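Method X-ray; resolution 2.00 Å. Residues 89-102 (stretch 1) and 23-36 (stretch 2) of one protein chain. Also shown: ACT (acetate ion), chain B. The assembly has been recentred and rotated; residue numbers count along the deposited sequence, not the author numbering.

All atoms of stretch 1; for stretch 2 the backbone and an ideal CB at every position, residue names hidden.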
ATOM      1  N   HIS A  89      -7.609   2.470  -9.347  1.00 11.80           N
ATOM      2  CA  HIS A  89      -8.806   1.963  -8.680  1.00 13.44           C
ATOM      3  C   HIS A  89      -9.069   2.804  -7.427  1.00 10.16           C
ATOM      4  O   HIS A  89     -10.190   3.226  -7.178  1.00 10.91           O
ATOM      5  CB  HIS A  89      -8.608   0.486  -8.310  1.00 13.07           C
ATOM      6  CG  HIS A  89      -9.868  -0.231  -7.919  1.00 14.43           C
ATOM      7  ND1 HIS A  89     -10.662   0.160  -6.861  1.00 18.01           N
ATOM      8  CD2 HIS A  89     -10.430  -1.363  -8.408  1.00 13.17           C
ATOM      9  CE1 HIS A  89     -11.652  -0.704  -6.709  1.00  5.09           C
ATOM     10  NE2 HIS A  89     -11.533  -1.639  -7.634  1.00 16.53           N
ATOM     11  N   ILE A  90      -8.029   3.048  -6.640  1.00 10.54           N
ATOM     12  CA  ILE A  90      -8.172   3.853  -5.428  1.00 10.85           C
ATOM     13  C   ILE A  90      -8.702   5.239  -5.794  1.00 14.92           C
ATOM     14  O   ILE A  90      -9.598   5.773  -5.143  1.00 14.52           O
ATOM     15  CB  ILE A  90      -6.813   3.976  -4.705  1.00 12.04           C
ATOM     16  CG1 ILE A  90      -6.377   2.586  -4.221  1.00 11.92           C
ATOM     17  CG2 ILE A  90      -6.915   4.954  -3.539  1.00 12.32           C
ATOM     18  CD1 ILE A  90      -4.921   2.526  -3.783  1.00 13.83           C
ATOM     19  N   HIS A  91      -8.141   5.811  -6.847  1.00  8.87           N
ATOM     20  CA  HIS A  91      -8.563   7.125  -7.310  1.00 13.59           C
ATOM     21  C   HIS A  91     -10.032   7.126  -7.738  1.00 11.04           C
ATOM     22  O   HIS A  91     -10.777   8.041  -7.387  1.00 13.44           O
ATOM     23  CB  HIS A  91      -7.689   7.570  -8.482  1.00 12.95           C
ATOM     24  CG  HIS A  91      -8.082   8.898  -9.048  1.00 14.37           C
ATOM     25  ND1 HIS A  91      -8.002  10.068  -8.323  1.00 20.01           N
ATOM     26  CD2 HIS A  91      -8.595   9.235 -10.254  1.00 15.60           C
ATOM     27  CE1 HIS A  91      -8.453  11.069  -9.058  1.00 20.51           C
ATOM     28  NE2 HIS A  91      -8.819  10.590 -10.233  1.00 25.45           N
ATOM     29  N   SER A  92     -10.458   6.107  -8.484  1.00 15.51           N
ATOM     30  CA  SER A  92     -11.854   6.044  -8.933  1.00 11.97           C
ATOM     31  C   SER A  92     -12.822   5.959  -7.763  1.00 15.23           C
ATOM     32  O   SER A  92     -13.887   6.576  -7.791  1.00 16.24           O
ATOM     33  CB  SER A  92     -12.083   4.849  -9.853  1.00 13.66           C
ATOM     34  OG  SER A  92     -11.299   4.969 -11.023  1.00 27.05           O
ATOM     35  N   VAL A  93     -12.462   5.178  -6.745  1.00 12.18           N
ATOM     36  CA  VAL A  93     -13.298   5.050  -5.552  1.00 11.26           C
ATOM     37  C   VAL A  93     -13.429   6.420  -4.913  1.00 12.06           C
ATOM     38  O   VAL A  93     -14.520   6.826  -4.504  1.00 16.17           O
ATOM     39  CB  VAL A  93     -12.679   4.066  -4.525  1.00 12.26           C
ATOM     40  CG1 VAL A  93     -13.435   4.123  -3.198  1.00  7.83           C
ATOM     41  CG2 VAL A  93     -12.730   2.654  -5.080  1.00  9.89           C
ATOM     42  N   GLU A  94     -12.322   7.147  -4.833  1.00 12.22           N
ATOM     43  CA  GLU A  94     -12.368   8.472  -4.233  1.00 12.03           C
ATOM     44  C   GLU A  94     -13.275   9.388  -5.049  1.00 17.17           C
ATOM     45  O   GLU A  94     -14.094  10.118  -4.497  1.00 15.80           O
ATOM     46  CB  GLU A  94     -10.966   9.082  -4.152  1.00 14.54           C
ATOM     47  CG  GLU A  94     -10.962  10.506  -3.580  1.00 13.76           C
ATOM     48  CD  GLU A  94      -9.561  11.055  -3.384  1.00 21.29           C
ATOM     49  OE1 GLU A  94      -8.908  10.696  -2.383  1.00 20.31           O
ATOM     50  OE2 GLU A  94      -9.110  11.838  -4.243  1.00 27.25           O
ATOM     51  N   MET A  95     -13.128   9.341  -6.370  1.00 16.58           N
ATOM     52  CA  MET A  95     -13.942  10.173  -7.247  1.00 21.82           C
ATOM     53  C   MET A  95     -15.419   9.890  -7.058  1.00 24.80           C
ATOM     54  O   MET A  95     -16.257  10.775  -7.234  1.00 20.95           O
ATOM     55  CB  MET A  95     -13.555   9.948  -8.709  1.00 19.68           C
ATOM     56  CG  MET A  95     -12.121  10.369  -9.016  1.00 21.47           C
ATOM     57  SD  MET A  95     -11.770  12.006  -8.331  1.00 45.68           S
ATOM     58  CE  MET A  95     -12.365  13.033  -9.666  1.00 39.90           C
ATOM     59  N   LYS A  96     -15.737   8.659  -6.681  1.00 18.01           N
ATOM     60  CA  LYS A  96     -17.121   8.272  -6.464  1.00 18.38           C
ATOM     61  C   LYS A  96     -17.537   8.476  -5.016  1.00 21.12           C
ATOM     62  O   LYS A  96     -18.537   7.915  -4.572  1.00 18.51           O
ATOM     63  CB  LYS A  96     -17.322   6.809  -6.877  1.00 23.97           C
ATOM     64  CG  LYS A  96     -16.931   6.554  -8.327  1.00 30.11           C
ATOM     65  CD  LYS A  96     -17.775   5.482  -8.981  1.00 42.37           C
ATOM     66  CE  LYS A  96     -17.597   5.526 -10.493  1.00 42.99           C
ATOM     67  NZ  LYS A  96     -18.617   4.708 -11.199  1.00 57.92           N
ATOM     68  N   GLN A  97     -16.755   9.263  -4.276  1.00 15.53           N
ATOM     69  CA  GLN A  97     -17.056   9.562  -2.877  1.00 21.01           C
ATOM     70  C   GLN A  97     -17.006   8.360  -1.941  1.00 19.94           C
ATOM     71  O   GLN A  97     -17.708   8.326  -0.927  1.00 16.72           O
ATOM     72  CB  GLN A  97     -18.442  10.218  -2.756  1.00 21.62           C
ATOM     73  CG  GLN A  97     -18.605  11.485  -3.575  1.00 42.84           C
ATOM     74  CD  GLN A  97     -17.574  12.533  -3.219  1.00 55.25           C
ATOM     75  OE1 GLN A  97     -17.478  12.964  -2.067  1.00 69.36           O
ATOM     76  NE2 GLN A  97     -16.791  12.950  -4.209  1.00 64.76           N
ATOM     77  N   GLY A  98     -16.188   7.372  -2.276  1.00 14.32           N
ATOM     78  CA  GLY A  98     -16.071   6.211  -1.417  1.00 17.16           C
ATOM     79  C   GLY A  98     -14.722   6.280  -0.736  1.00 16.10           C
ATOM     80  O   GLY A  98     -14.002   7.263  -0.902  1.00  9.99           O
ATOM     81  N   ARG A  99     -14.384   5.246   0.030  1.00 12.26           N
ATOM     82  CA  ARG A  99     -13.102   5.186   0.729  1.00 13.09           C
ATOM     83  C   ARG A  99     -12.539   3.772   0.602  1.00 13.97           C
ATOM     84  O   ARG A  99     -13.271   2.784   0.683  1.00 10.17           O
ATOM     85  CB  ARG A  99     -13.268   5.550   2.205  1.00 12.48           C
ATOM     86  CG  ARG A  99     -13.777   6.961   2.424  1.00 16.70           C
ATOM     87  CD  ARG A  99     -13.711   7.357   3.892  1.00 20.71           C
ATOM     88  NE  ARG A  99     -14.469   8.586   4.118  1.00 17.67           N
ATOM     89  CZ  ARG A  99     -14.454   9.289   5.244  1.00 29.79           C
ATOM     90  NH1 ARG A  99     -13.709   8.893   6.266  1.00 33.11           N
ATOM     91  NH2 ARG A  99     -15.197  10.388   5.349  1.00 22.69           N
ATOM     92  N   THR A 100     -11.229   3.685   0.428  1.00 13.27           N
ATOM     93  CA  THR A 100     -10.582   2.400   0.246  1.00 11.74           C
ATOM     94  C   THR A 100      -9.675   1.976   1.392  1.00 15.68           C
ATOM     95  O   THR A 100      -8.928   2.792   1.937  1.00 11.68           O
ATOM     96  CB  THR A 100      -9.723   2.424  -1.045  1.00 12.51           C
ATOM     97  OG1 THR A 100     -10.545   2.783  -2.168  1.00 12.67           O
ATOM     98  CG2 THR A 100      -9.082   1.072  -1.301  1.00 14.59           C
ATOM     99  N   LEU A 101      -9.759   0.693   1.754  1.00 12.80           N
ATOM    100  CA  LEU A 101      -8.877   0.109   2.753  1.00  9.86           C
ATOM    101  C   LEU A 101      -7.973  -0.862   2.010  1.00 13.16           C
ATOM    102  O   LEU A 101      -8.448  -1.804   1.349  1.00 10.46           O
ATOM    103  CB  LEU A 101      -9.627  -0.689   3.842  1.00  9.77           C
ATOM    104  CG  LEU A 101      -8.715  -1.578   4.720  1.00 16.34           C
ATOM    105  CD1 LEU A 101      -7.752  -0.712   5.563  1.00  9.32           C
ATOM    106  CD2 LEU A 101      -9.562  -2.458   5.645  1.00 12.95           C
ATOM    107  N   LEU A 102      -6.675  -0.609   2.082  1.00 10.76           N
ATOM    108  CA  LEU A 102      -5.686  -1.501   1.501  1.00  9.12           C
ATOM    109  C   LEU A 102      -5.181  -2.289   2.703  1.00 13.04           C
ATOM    110  O   LEU A 102      -4.819  -1.680   3.699  1.00 15.87           O
ATOM    111  CB  LEU A 102      -4.489  -0.722   0.952  1.00 11.38           C
ATOM    112  CG  LEU A 102      -4.454  -0.241  -0.487  1.00 15.58           C
ATOM    113  CD1 LEU A 102      -3.219   0.650  -0.673  1.00 16.13           C
ATOM    114  CD2 LEU A 102      -4.424  -1.458  -1.426  1.00  9.08           C
ATOM    115  N   UNK A  23      -4.445   7.203   5.618  1.00 12.46           N
ATOM    116  CA  UNK A  23      -3.345   7.789   4.859  1.00  7.74           C
ATOM    117  C   UNK A  23      -3.784   9.073   4.161  1.00 16.77           C
ATOM    118  O   UNK A  23      -3.045  10.055   4.149  1.00 14.12           O
ATOM    119  CB  UNK A  23      -2.813   6.787   3.833  1.00  7.74           C
ATOM    120  N   UNK A  24      -4.976   9.065   3.570  1.00 12.34           N
ATOM    121  CA  UNK A  24      -5.497  10.253   2.898  1.00 10.03           C
ATOM    122  C   UNK A  24      -6.966  10.329   3.260  1.00 19.14           C
ATOM    123  O   UNK A  24      -7.452   9.517   4.037  1.00 14.29           O
ATOM    124  CB  UNK A  24      -5.287  10.203   1.383  1.00 10.03           C
ATOM    125  N   UNK A  25      -7.681  11.291   2.693  1.00 11.91           N
ATOM    126  CA  UNK A  25      -9.099  11.423   2.995  1.00 14.85           C
ATOM    127  C   UNK A  25      -9.887  10.192   2.557  1.00 17.30           C
ATOM    128  O   UNK A  25     -10.959   9.925   3.092  1.00 15.49           O
ATOM    129  CB  UNK A  25      -9.666  12.674   2.320  1.00 14.85           C
ATOM    130  N   UNK A  26      -9.355   9.424   1.609  1.00 13.36           N
ATOM    131  CA  UNK A  26     -10.081   8.245   1.128  1.00 16.38           C
ATOM    132  C   UNK A  26      -9.277   6.946   1.094  1.00 16.25           C
ATOM    133  O   UNK A  26      -9.684   5.972   0.447  1.00 20.57           O
ATOM    134  CB  UNK A  26     -10.607   8.528  -0.281  1.00 16.38           C
ATOM    135  N   UNK A  27      -8.129   6.925   1.756  1.00 10.57           N
ATOM    136  CA  UNK A  27      -7.318   5.716   1.763  1.00 10.27           C
ATOM    137  C   UNK A  27      -6.821   5.386   3.154  1.00 11.09           C
ATOM    138  O   UNK A  27      -6.389   6.277   3.890  1.00 11.90           O
ATOM    139  CB  UNK A  27      -6.132   5.865   0.808  1.00 10.27           C
ATOM    140  N   UNK A  28      -6.893   4.101   3.498  1.00  7.90           N
ATOM    141  CA  UNK A  28      -6.448   3.584   4.792  1.00  9.94           C
ATOM    142  C   UNK A  28      -5.618   2.315   4.587  1.00 14.09           C
ATOM    143  O   UNK A  28      -5.733   1.645   3.558  1.00 12.38           O
ATOM    144  CB  UNK A  28      -7.644   3.302   5.703  1.00  9.94           C
ATOM    145  N   UNK A  29      -4.794   1.981   5.575  1.00 11.13           N
ATOM    146  CA  UNK A  29      -3.994   0.754   5.532  1.00 12.32           C
ATOM    147  C   UNK A  29      -4.215   0.016   6.854  1.00 12.81           C
ATOM    148  O   UNK A  29      -4.330   0.649   7.907  1.00 15.15           O
ATOM    149  CB  UNK A  29      -2.512   1.056   5.303  1.00 12.32           C
ATOM    150  N   UNK A  30      -4.268  -1.309   6.820  1.00 10.18           N
ATOM    151  CA  UNK A  30      -4.452  -2.057   8.067  1.00 13.76           C
ATOM    152  C   UNK A  30      -3.937  -3.477   7.950  1.00 15.22           C
ATOM    153  O   UNK A  30      -3.491  -3.909   6.880  1.00 14.18           O
ATOM    154  CB  UNK A  30      -5.929  -2.076   8.465  1.00 13.76           C
ATOM    155  N   UNK A  31      -3.987  -4.208   9.059  1.00 16.36           N
ATOM    156  CA  UNK A  31      -3.570  -5.599   9.040  1.00 14.01           C
ATOM    157  C   UNK A  31      -4.820  -6.427   8.708  1.00 16.51           C
ATOM    158  O   UNK A  31      -5.900  -5.868   8.469  1.00 13.19           O
ATOM    159  CB  UNK A  31      -2.942  -6.019  10.370  1.00 14.01           C
ATOM    160  N   UNK A  32      -4.679  -7.750   8.686  1.00 12.71           N
ATOM    161  CA  UNK A  32      -5.804  -8.606   8.353  1.00 15.78           C
ATOM    162  C   UNK A  32      -6.926  -8.661   9.370  1.00 19.59           C
ATOM    163  O   UNK A  32      -8.078  -8.909   9.014  1.00 17.22           O
ATOM    164  CB  UNK A  32      -5.289 -10.028   8.125  1.00 15.78           C
ATOM    165  N   UNK A  33      -6.603  -8.447  10.641  1.00 14.93           N
ATOM    166  CA  UNK A  33      -7.625  -8.480  11.673  1.00 13.34           C
ATOM    167  C   UNK A  33      -8.639  -7.349  11.494  1.00 14.76           C
ATOM    168  O   UNK A  33      -9.855  -7.568  11.466  1.00 15.22           O
ATOM    169  CB  UNK A  33      -6.977  -8.393  13.056  1.00 13.34           C
ATOM    170  N   UNK A  34      -8.119  -6.137  11.378  1.00 16.46           N
ATOM    171  CA  UNK A  34      -8.949  -4.957  11.233  1.00 16.75           C
ATOM    172  C   UNK A  34      -9.801  -5.016   9.981  1.00 16.24           C
ATOM    173  O   UNK A  34     -10.939  -4.551   9.977  1.00 15.40           O
ATOM    174  CB  UNK A  34      -8.078  -3.699  11.213  1.00 16.75           C
ATOM    175  N   UNK A  35      -9.243  -5.608   8.930  1.00  8.78           N
ATOM    176  CA  UNK A  35      -9.912  -5.714   7.643  1.00 15.71           C
ATOM    177  C   UNK A  35     -11.222  -6.502   7.674  1.00 13.22           C
ATOM    178  O   UNK A  35     -12.029  -6.390   6.760  1.00 16.62           O
ATOM    179  CB  UNK A  35      -8.960  -6.364   6.637  1.00 15.71           C
ATOM    180  N   UNK A  36     -11.423  -7.312   8.708  1.00 14.25           N
ATOM    181  CA  UNK A  36     -12.658  -8.084   8.829  1.00 15.96           C
ATOM    182  C   UNK A  36     -13.474  -7.631  10.043  1.00 14.56           C
ATOM    183  O   UNK A  36     -14.383  -8.332  10.493  1.00 17.37           O
ATOM    184  CB  UNK A  36     -12.342  -9.577   8.934  1.00 15.96           C
TER
HETATM  185  C   ACT B1001      -6.455  14.477   1.306  1.00 34.95           C
HETATM  186  O   ACT B1001      -6.517  13.226   1.326  1.00 34.60           O
HETATM  187  OXT ACT B1001      -6.449  15.150   0.249  1.00 33.34           O
HETATM  188  CH3 ACT B1001      -6.385  15.191   2.673  1.00 23.81           C

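Position 23 has nothing of stretch 1 within 5.5 Å of its CB, so the contact leaves the choice open; it is Ile23. At 24 the CB points toward stretch 1, 5.2 Å from Glu94 OE1, which suits a small polar group. Thr24 fits: a water bridges its OG1 (2.7 Å) to Glu94 OE1 (2.8 Å), and OG1 also accepts from the backbone N of position 26 at 3.1 Å.

Position 25 points sideways with the Glu94 carboxylate in range, inviting a long polar or basic chain. Lys25 brings its CE to 3.6 Å from Glu94 CD, yet NZ stays 4.6 Å from Glu94 OE2, beyond a salt bridge.

At 26 the CB lies 3.5 Å from Glu94 OE1 and 3.7 Å from Gly98 O, so a short donor is favoured. Ser26, with chi1 p, donates from OG to Glu94 OE1 at 2.6 Å. Its backbone O accepts from Thr100 N at 2.8 Å, opening the parallel pairing.

The CB of 27 shares a sheet face with Thr100 and Leu102, with Ile90 CG2 4.5 Å away; a branched aliphatic suits this greasy corner between helix and strand. Leu27 answers with CD1, 4.1 Å from Ile90 CG2 and 4.0 Å from Leu102 CD1.

Position 28 turns to the other face, beside Leu101 CD1, with the extended Arg99 nearby. An apolar stem carrying a distant acceptor could serve both; a plain aliphatic would suit Leu101 alone. Tyr28 does the former: its CB packs 3.9 Å from Leu101 CD1, and its OH accepts from Arg99 NH1 at 2.8 Å. Its backbone continues the ladder, N donating to Thr100 O and O accepting from Leu102 N, both at 2.9 Å.

At 29 the CB returns to the face of Leu102, 3.9 Å from Leu102 O, and the extended backbone suits a beta-branched residue. It is Ile29, whose CA approaches Leu102 O at 3.2 Å in a CA-H...O contact.

Position 30 has its CB 3.7 Å from Leu101 CD1, where a small residue is the easy choice. Ser30 places OG 3.5 Å from Leu101 CD1 and donates from OG to the backbone O of position 31 at 2.9 Å; its N donates to Leu102 O at 3.2 Å.

Positions 31, 32, 33 and 34 have no stretch 1 atom near their CB, so the contact sets no demand; they are Asn31, Gly32, Val33 and Ala34. At 35 the CB sits 4.1 Å from Leu101 CD2, a place for a small apolar group, and Ala35 supplies one. Position 36, pointing away, is Asn36.

Stretch 2 23-36: ITKSLYISNGVAAN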
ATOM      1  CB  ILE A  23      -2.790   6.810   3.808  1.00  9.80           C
ATOM      2  CG1 ILE A  23      -2.538   5.435   4.437  1.00 10.56           C
ATOM      3  CG2 ILE A  23      -1.497   7.370   3.215  1.00 11.60           C
ATOM      4  CD1 ILE A  23      -1.680   5.453   5.700  1.00 17.36           C
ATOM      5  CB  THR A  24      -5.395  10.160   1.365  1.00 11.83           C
ATOM      6  OG1 THR A  24      -6.344   9.199   0.893  1.00 14.47           O
ATOM      7  CG2 THR A  24      -3.967   9.745   0.930  1.00  7.67           C
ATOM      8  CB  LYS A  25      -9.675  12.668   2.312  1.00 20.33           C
ATOM      9  CG  LYS A  25      -9.623  12.640   0.787  1.00 16.59           C
ATOM     10  CD  LYS A  25     -10.278  13.885   0.227  1.00 21.15           C
ATOM     11  CE  LYS A  25     -10.544  13.779  -1.260  1.00 26.61           C
ATOM     12  NZ  LYS A  25     -11.349  14.949  -1.723  1.00 29.99           N
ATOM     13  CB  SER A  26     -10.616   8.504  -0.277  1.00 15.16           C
ATOM     14  OG  SER A  26      -9.554   8.501  -1.213  1.00 19.24           O
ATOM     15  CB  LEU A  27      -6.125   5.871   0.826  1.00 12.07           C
ATOM     16  CG  LEU A  27      -5.193   4.654   0.756  1.00 12.86           C
ATOM     17  CD1 LEU A  27      -5.933   3.470   0.134  1.00  8.10           C
ATOM     18  CD2 LEU A  27      -3.952   5.020  -0.077  1.00 10.31           C
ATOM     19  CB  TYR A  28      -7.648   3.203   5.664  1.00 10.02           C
ATOM     20  CG  TYR A  28      -8.631   4.314   5.966  1.00 10.71           C
ATOM     21  CD1 TYR A  28      -9.473   4.812   4.974  1.00 12.66           C
ATOM     22  CD2 TYR A  28      -8.749   4.834   7.259  1.00 15.08           C
ATOM     23  CE1 TYR A  28     -10.417   5.795   5.256  1.00 14.64           C
ATOM     24  CE2 TYR A  28      -9.696   5.828   7.558  1.00 12.66           C
ATOM     25  CZ  TYR A  28     -10.522   6.298   6.548  1.00 14.18           C
ATOM     26  OH  TYR A  28     -11.453   7.269   6.809  1.00 16.13           O
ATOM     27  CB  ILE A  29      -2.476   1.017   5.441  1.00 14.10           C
ATOM     28  CG1 ILE A  29      -2.114   1.702   4.122  1.00 18.88           C
ATOM     29  CG2 ILE A  29      -1.733  -0.308   5.548  1.00 12.74           C
ATOM     30  CD1 ILE A  29      -0.634   2.116   4.060  1.00 17.01           C
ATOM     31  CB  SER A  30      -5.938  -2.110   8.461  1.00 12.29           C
ATOM     32  OG  SER A  30      -6.612  -3.156   7.765  1.00 13.91           O
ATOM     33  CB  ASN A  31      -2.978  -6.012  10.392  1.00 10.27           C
ATOM     34  CG  ASN A  31      -3.994  -5.985  11.504  1.00 17.31           C
ATOM     35  OD1 ASN A  31      -5.140  -5.585  11.303  1.00 13.50           O
ATOM     36  ND2 ASN A  31      -3.582  -6.412  12.693  1.00 18.23           N
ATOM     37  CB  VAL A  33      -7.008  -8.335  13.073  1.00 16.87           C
ATOM     38  CG1 VAL A  33      -8.104  -8.415  14.125  1.00 18.88           C
ATOM     39  CG2 VAL A  33      -5.958  -9.411  13.294  1.00 15.89           C
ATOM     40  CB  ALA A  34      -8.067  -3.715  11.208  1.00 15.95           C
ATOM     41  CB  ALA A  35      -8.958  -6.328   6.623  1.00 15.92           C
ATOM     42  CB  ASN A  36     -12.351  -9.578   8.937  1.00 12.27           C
ATOM     43  CG  ASN A  36     -11.854 -10.168   7.630  1.00 20.07           C
ATOM     44  OD1 ASN A  36     -11.014 -11.067   7.624  1.00 18.87           O
ATOM     45  ND2 ASN A  36     -12.377  -9.671   6.516  1.00  9.60           N
TER
HETATM   46  O   HOH W   1      -6.252  10.143  -1.599  1.00 33.11           O
HETATM   47  O   HOH W   2     -10.288   5.456  -2.389  1.00 12.15           O
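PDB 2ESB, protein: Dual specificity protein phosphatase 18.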